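Long-range contacts in aminotransferase class I and II (Anaerococcus prevotii, PDB 4EMY), which probably works as a homodimeric pyridoxal 5'-phosphate-dependent aminotransferase, transferring amino groups between amino acids and keto acids: residues D126-H131 against R179-I184; K218-V223 against F252-F257. All coordinates share one frame; numbering follows the deposited sequence.

Interaction 1 of 2, residues D126-H131 against R179-I184; sequences DPLICH and RIASLI
Strand 127-131 lies parallel to strand 179-184, with Leu-128 level with Ala-181 and Ile-129 with Ser-182, and the two segment axes diverge by 21°. Three backbone bonds join them: Ala-181 N to Pro-127 O, Ile-129 N to Ala-181 O, and Leu-183 N to Ile-129 O (2.9 Å). Ile-129 uses both its N-H and its carbonyl on the same neighbour. On one face, Leu-128 reaches across with CD1, which sits 3.7 Å from Ala-181 CB and also approaches Leu-183 CB; CG anti to the backbone N (chi1 -175°) starts the branch in that direction. Further along this face, Cys-130 SG meets Leu-183 CD2 at 3.7 Å. The other face carries Ile-129, whose CD1 meets Ile-180 CD1 at 4.0 Å under helix 163-176. At the entry to the strands, Asp-126 OD2 rests on the aliphatic part of Arg-179, 3.4 Å from its CD, while the guanidinium turns away; the carboxylate oxygen takes its hydrogen bond from Asp-123 N. An alanine at Asp-126 would probably leave the Asp-123 amide without its acceptor and open a gap beside Arg-179 CB, CG and CD. At the far end, Ile-184 CA sits at the His-131 ring's edge, near its plane and 3.4 Å from NE2, which hydrogen-bonds to Asn-185 N of the cofactor pocket; Cys-130 SG lies over one ring face, offset toward the rim. The chain goes from strand 148-152 through helix 163-176 back to strand 179-184, a beta-alpha-beta crossover that straddles strand 127-131, as expected in the large domain of fold-type I pyridoxal-phosphate enzymes.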
loop_
_atom_site.group_PDB
_atom_site.type_symbol
_atom_site.label_atom_id
_atom_site.label_comp_id
_atom_site.label_asym_id
_atom_site.label_seq_id
_atom_site.Cartn_x
_atom_site.Cartn_y
_atom_site.Cartn_z
ATOM N N ASP A 126 0.687 3.825 -24.138
ATOM C CA ASP A 126 2.001 3.196 -24.107
ATOM C C ASP A 126 1.963 1.708 -23.777
ATOM O O ASP A 126 1.154 1.276 -22.963
ATOM C CB ASP A 126 2.915 3.963 -23.150
ATOM C CG ASP A 126 3.122 5.412 -23.575
ATOM O OD1 ASP A 126 2.646 5.805 -24.664
ATOM O OD2 ASP A 126 3.759 6.164 -22.815
ATOM N N PRO A 127 2.834 0.922 -24.437
ATOM C CA PRO A 127 2.831 -0.525 -24.305
ATOM C C PRO A 127 3.752 -1.072 -23.222
ATOM O O PRO A 127 4.913 -0.665 -23.125
ATOM C CB PRO A 127 3.319 -0.994 -25.674
ATOM C CG PRO A 127 4.189 0.108 -26.168
ATOM C CD PRO A 127 3.777 1.374 -25.478
ATOM N N LEU A 128 3.218 -1.989 -22.418
ATOM C CA LEU A 128 4.039 -2.847 -21.572
ATOM C C LEU A 128 4.203 -4.196 -22.266
ATOM O O LEU A 128 3.250 -4.967 -22.391
ATOM C CB LEU A 128 3.417 -3.036 -20.190
ATOM C CG LEU A 128 4.312 -3.820 -19.231
ATOM C CD1 LEU A 128 5.390 -2.936 -18.617
ATOM C CD2 LEU A 128 3.486 -4.492 -18.150
ATOM N N ILE A 129 5.415 -4.471 -22.727
ATOM C CA ILE A 129 5.686 -5.695 -23.463
ATOM C C ILE A 129 6.210 -6.758 -22.500
ATOM O O ILE A 129 7.322 -6.648 -21.968
ATOM C CB ILE A 129 6.643 -5.439 -24.638
ATOM C CG1 ILE A 129 6.067 -4.341 -25.536
ATOM C CG2 ILE A 129 6.869 -6.716 -25.431
ATOM C CD1 ILE A 129 7.087 -3.319 -25.977
ATOM N N CYS A 130 5.375 -7.772 -22.280
ATOM C CA CYS A 130 5.600 -8.791 -21.262
ATOM C C CYS A 130 5.515 -10.189 -21.847
ATOM O O CYS A 130 4.795 -10.422 -22.825
ATOM C CB CYS A 130 4.574 -8.652 -20.134
ATOM S SG CYS A 130 4.722 -9.923 -18.851
ATOM N N HIS A 131 6.243 -11.116 -21.226
ATOM C CA HIS A 131 6.310 -12.494 -21.705
ATOM C C HIS A 131 4.992 -13.215 -21.626
ATOM O O HIS A 131 4.192 -12.985 -20.718
ATOM C CB HIS A 131 7.416 -13.273 -20.998
ATOM C CG HIS A 131 7.646 -12.839 -19.576
ATOM N ND1 HIS A 131 6.799 -13.153 -18.577
ATOM C CD2 HIS A 131 8.669 -12.086 -19.004
ATOM C CE1 HIS A 131 7.255 -12.628 -17.427
ATOM N NE2 HIS A 131 8.400 -11.975 -17.692
ATOM N N ARG A 179 7.373 5.973 -26.340
ATOM C CA ARG A 179 7.665 5.495 -24.996
ATOM C C ARG A 179 7.189 4.064 -24.858
ATOM O O ARG A 179 6.051 3.755 -25.211
ATOM C CB ARG A 179 6.994 6.398 -23.961
ATOM C CG ARG A 179 7.220 6.000 -22.513
ATOM C CD ARG A 179 6.747 7.102 -21.579
ATOM N NE ARG A 179 7.791 8.089 -21.322
ATOM C CZ ARG A 179 7.574 9.394 -21.171
ATOM N NH1 ARG A 179 6.345 9.890 -21.264
ATOM N NH2 ARG A 179 8.593 10.214 -20.942
ATOM N N ILE A 180 8.066 3.185 -24.380
ATOM C CA ILE A 180 7.705 1.779 -24.179
ATOM C C ILE A 180 8.255 1.215 -22.867
ATOM O O ILE A 180 9.024 1.877 -22.170
ATOM C CB ILE A 180 8.151 0.866 -25.351
ATOM C CG1 ILE A 180 9.666 0.656 -25.337
ATOM C CG2 ILE A 180 7.652 1.388 -26.697
ATOM C CD1 ILE A 180 10.074 -0.727 -25.793
ATOM N N ALA A 181 7.849 -0.006 -22.532
ATOM C CA ALA A 181 8.392 -0.691 -21.364
ATOM C C ALA A 181 8.453 -2.199 -21.559
ATOM O O ALA A 181 7.520 -2.807 -22.081
ATOM C CB ALA A 181 7.589 -0.350 -20.118
ATOM N N SER A 182 9.562 -2.797 -21.149
ATOM C CA SER A 182 9.686 -4.240 -21.176
ATOM C C SER A 182 9.616 -4.765 -19.766
ATOM O O SER A 182 10.291 -4.249 -18.874
ATOM C CB SER A 182 11.007 -4.674 -21.806
ATOM O OG SER A 182 11.267 -6.035 -21.498
ATOM N N LEU A 183 8.796 -5.787 -19.564
ATOM C CA LEU A 183 8.753 -6.459 -18.276
ATOM C C LEU A 183 9.280 -7.873 -18.418
ATOM O O LEU A 183 8.828 -8.621 -19.286
ATOM C CB LEU A 183 7.344 -6.453 -17.682
ATOM C CG LEU A 183 7.305 -6.946 -16.229
ATOM C CD1 LEU A 183 6.499 -6.022 -15.329
ATOM C CD2 LEU A 183 6.783 -8.374 -16.165
ATOM N N ILE A 184 10.259 -8.209 -17.579
ATOM C CA ILE A 184 10.814 -9.554 -17.506
ATOM C C ILE A 184 10.818 -10.019 -16.051
ATOM O O ILE A 184 11.471 -9.421 -15.195
ATOM C CB ILE A 184 12.258 -9.639 -18.064
ATOM C CG1 ILE A 184 12.460 -8.754 -19.308
ATOM C CG2 ILE A 184 12.660 -11.088 -18.303
ATOM C CD1 ILE A 184 11.808 -9.253 -20.583
#

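Interaction 2 of 2, residues K218-V223 against F252-F257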
loop_
_atom_site.group_PDB
_atom_site.type_symbol
_atom_site.label_atom_id
_atom_site.label_comp_id
_atom_site.label_asym_id
_atom_site.label_seq_id
_atom_site.Cartn_x
_atom_site.Cartn_y
_atom_site.Cartn_z
ATOM N N LYS A 218 11.992 6.492 -25.537
ATOM C CA LYS A 218 12.330 6.243 -24.137
ATOM C C LYS A 218 11.890 4.841 -23.750
ATOM O O LYS A 218 10.739 4.464 -23.972
ATOM C CB LYS A 218 11.702 7.292 -23.217
ATOM C CG LYS A 218 12.441 8.619 -23.224
ATOM C CD LYS A 218 11.647 9.719 -22.538
ATOM C CE LYS A 218 12.011 11.095 -23.088
ATOM N NZ LYS A 218 13.401 11.522 -22.753
ATOM N N ILE A 219 12.812 4.064 -23.192
ATOM C CA ILE A 219 12.536 2.666 -22.872
ATOM C C ILE A 219 12.777 2.395 -21.394
ATOM O O ILE A 219 13.785 2.833 -20.839
ATOM C CB ILE A 219 13.410 1.718 -23.719
ATOM C CG1 ILE A 219 13.267 2.043 -25.212
ATOM C CG2 ILE A 219 13.055 0.259 -23.448
ATOM C CD1 ILE A 219 14.467 1.656 -26.039
ATOM N N THR A 220 11.846 1.684 -20.762
ATOM C CA THR A 220 12.037 1.228 -19.385
ATOM C C THR A 220 11.992 -0.299 -19.277
ATOM O O THR A 220 11.013 -0.930 -19.673
ATOM C CB THR A 220 11.026 1.876 -18.418
ATOM O OG1 THR A 220 11.162 3.300 -18.483
ATOM C CG2 THR A 220 11.274 1.431 -16.986
ATOM N N LEU A 221 13.076 -0.870 -18.753
ATOM C CA LEU A 221 13.137 -2.284 -18.410
ATOM C C LEU A 221 12.755 -2.479 -16.947
ATOM O O LEU A 221 13.422 -1.956 -16.052
ATOM C CB LEU A 221 14.539 -2.842 -18.664
ATOM C CG LEU A 221 14.807 -4.331 -18.397
ATOM C CD1 LEU A 221 13.921 -5.239 -19.242
ATOM C CD2 LEU A 221 16.274 -4.663 -18.628
ATOM N N ILE A 222 11.670 -3.223 -16.728
ATOM C CA ILE A 222 11.218 -3.637 -15.398
ATOM C C ILE A 222 11.611 -5.095 -15.156
ATOM O O ILE A 222 11.266 -5.976 -15.946
ATOM C CB ILE A 222 9.679 -3.564 -15.276
ATOM C CG1 ILE A 222 9.097 -2.332 -16.001
ATOM C CG2 ILE A 222 9.233 -3.759 -13.822
ATOM C CD1 ILE A 222 8.969 -1.088 -15.159
ATOM N N VAL A 223 12.320 -5.359 -14.064
ATOM C CA VAL A 223 12.711 -6.729 -13.747
ATOM C C VAL A 223 12.108 -7.140 -12.417
ATOM O O VAL A 223 12.397 -6.531 -11.386
ATOM C CB VAL A 223 14.241 -6.916 -13.708
ATOM C CG1 VAL A 223 14.592 -8.387 -13.851
ATOM C CG2 VAL A 223 14.909 -6.131 -14.820
ATOM N N PHE A 252 16.119 3.332 -18.999
ATOM C CA PHE A 252 16.013 3.239 -17.554
ATOM C C PHE A 252 15.697 1.805 -17.124
ATOM O O PHE A 252 15.130 1.026 -17.895
ATOM C CB PHE A 252 14.962 4.234 -17.040
ATOM C CG PHE A 252 14.976 4.423 -15.548
ATOM C CD1 PHE A 252 16.152 4.750 -14.883
ATOM C CD2 PHE A 252 13.805 4.291 -14.809
ATOM C CE1 PHE A 252 16.163 4.925 -13.510
ATOM C CE2 PHE A 252 13.809 4.471 -13.438
ATOM C CZ PHE A 252 14.988 4.789 -12.785
ATOM N N VAL A 253 16.090 1.459 -15.901
ATOM C CA VAL A 253 15.855 0.126 -15.354
ATOM C C VAL A 253 15.242 0.263 -13.967
ATOM O O VAL A 253 15.796 0.954 -13.117
ATOM C CB VAL A 253 17.157 -0.717 -15.284
ATOM C CG1 VAL A 253 16.931 -2.013 -14.526
ATOM C CG2 VAL A 253 17.668 -1.038 -16.677
ATOM N N VAL A 254 14.089 -0.372 -13.755
ATOM C CA VAL A 254 13.504 -0.490 -12.418
ATOM C C VAL A 254 13.463 -1.960 -12.017
ATOM O O VAL A 254 12.836 -2.784 -12.689
ATOM C CB VAL A 254 12.083 0.108 -12.319
ATOM C CG1 VAL A 254 11.605 0.095 -10.872
ATOM C CG2 VAL A 254 12.049 1.527 -12.865
ATOM N N VAL A 255 14.147 -2.281 -10.925
ATOM C CA VAL A 255 14.174 -3.641 -10.410
ATOM C C VAL A 255 13.180 -3.725 -9.255
ATOM O O VAL A 255 13.248 -2.931 -8.319
ATOM C CB VAL A 255 15.608 -4.057 -9.999
ATOM C CG1 VAL A 255 15.608 -5.318 -9.153
ATOM C CG2 VAL A 255 16.468 -4.271 -11.235
ATOM N N ALA A 256 12.239 -4.665 -9.342
ATOM C CA ALA A 256 11.222 -4.829 -8.300
ATOM C C ALA A 256 11.656 -5.842 -7.236
ATOM O O ALA A 256 11.628 -7.054 -7.463
ATOM C CB ALA A 256 9.874 -5.203 -8.905
ATOM N N PHE A 257 12.051 -5.322 -6.077
ATOM C CA PHE A 257 12.535 -6.134 -4.966
ATOM C C PHE A 257 11.426 -6.476 -3.971
ATOM O O PHE A 257 10.531 -5.672 -3.739
ATOM C CB PHE A 257 13.673 -5.391 -4.266
ATOM C CG PHE A 257 14.007 -5.927 -2.910
ATOM C CD1 PHE A 257 14.862 -7.012 -2.770
ATOM C CD2 PHE A 257 13.469 -5.344 -1.767
ATOM C CE1 PHE A 257 15.168 -7.509 -1.513
ATOM C CE2 PHE A 257 13.770 -5.839 -0.508
ATOM C CZ PHE A 257 14.622 -6.921 -0.380
#
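Thr-220 pairs with Phe-252 and Val-223 with Val-255 at the two ends of a parallel ladder in which segments 218-223 and 252-257 run 4.7 Å apart between axes, at 20°. Five hydrogen bonds zip it together, passing from one strand to the other and back: Phe-252 N to Ile-219 O, Leu-221 N to Phe-252 O, Val-254 N to Leu-221 O, Val-223 N to Val-254 O, and Ala-256 N to Val-223 O (2.8 Å). The CA-H groups of Thr-220 and Ile-222 add contacts to the carbonyls of Phe-252 and Val-254. Thr-220, Ile-222, Phe-252 and Val-254 share one face. There Thr-220 and Phe-252 project abreast from neighbouring strands, Thr-220 OG1 4.2 Å from Phe-252 CB. With OG1 beside the backbone N (chi1 -58°), the threonine methyl CG2 is anti to that N and comes 4.2 Å from Val-254 CG2. The Phe-252 ring extends off strand 218-223 and meets the rings of Tyr-121 and Phe-286; Met-6 of the second subunit packs on Phe-252. Helix 109-121 covers Thr-220, Ile-222 and Ala-256. On the reverse face, Leu-221 CB touches Val-253 CG2 at 4.1 Å, and Val-223 CB faces Val-255 CG2 at 4.3 Å; Trp-201 of helix 198-211 closes over Leu-221 and Val-223. Across the strands the side chains meet almost wholly through hydrocarbon, at van der Waals distances, so the polar grip comes from the backbone ladder. The inward-turned amides and carbonyls satisfy each other, while Thr-220 turns its own N-H and C=O to strand 179-184. All the touching residues are buried, which suits apolar side chains packed against helices on both faces, with the polar pairing left to the backbone.

Interactions 1 and 2 are the outer pairings of four adjacent parallel strands, with the pairing of 179-184 and 218-224 between them; their centres are 10 Å apart. Ser-182 makes that middle join with its backbone: its N lies 2.8 Å from Thr-220 O and its O lies 2.7 Å from Ile-222 N, both probable hydrogen bonds. At the opposite end from the cofactor, Arg-179 NH2 packs on Lys-218 CD at 3.5 Å, and Met-6 of the second subunit touches Arg-179, Thr-220 and Phe-252. The C-terminal strand ends point to the active site: the side chains of His-131 and Ala-256 each lie about 7 Å from bound pyridoxal 5'-phosphate, and pocket residues Asp-224 and Ser-258 directly follow interaction 2.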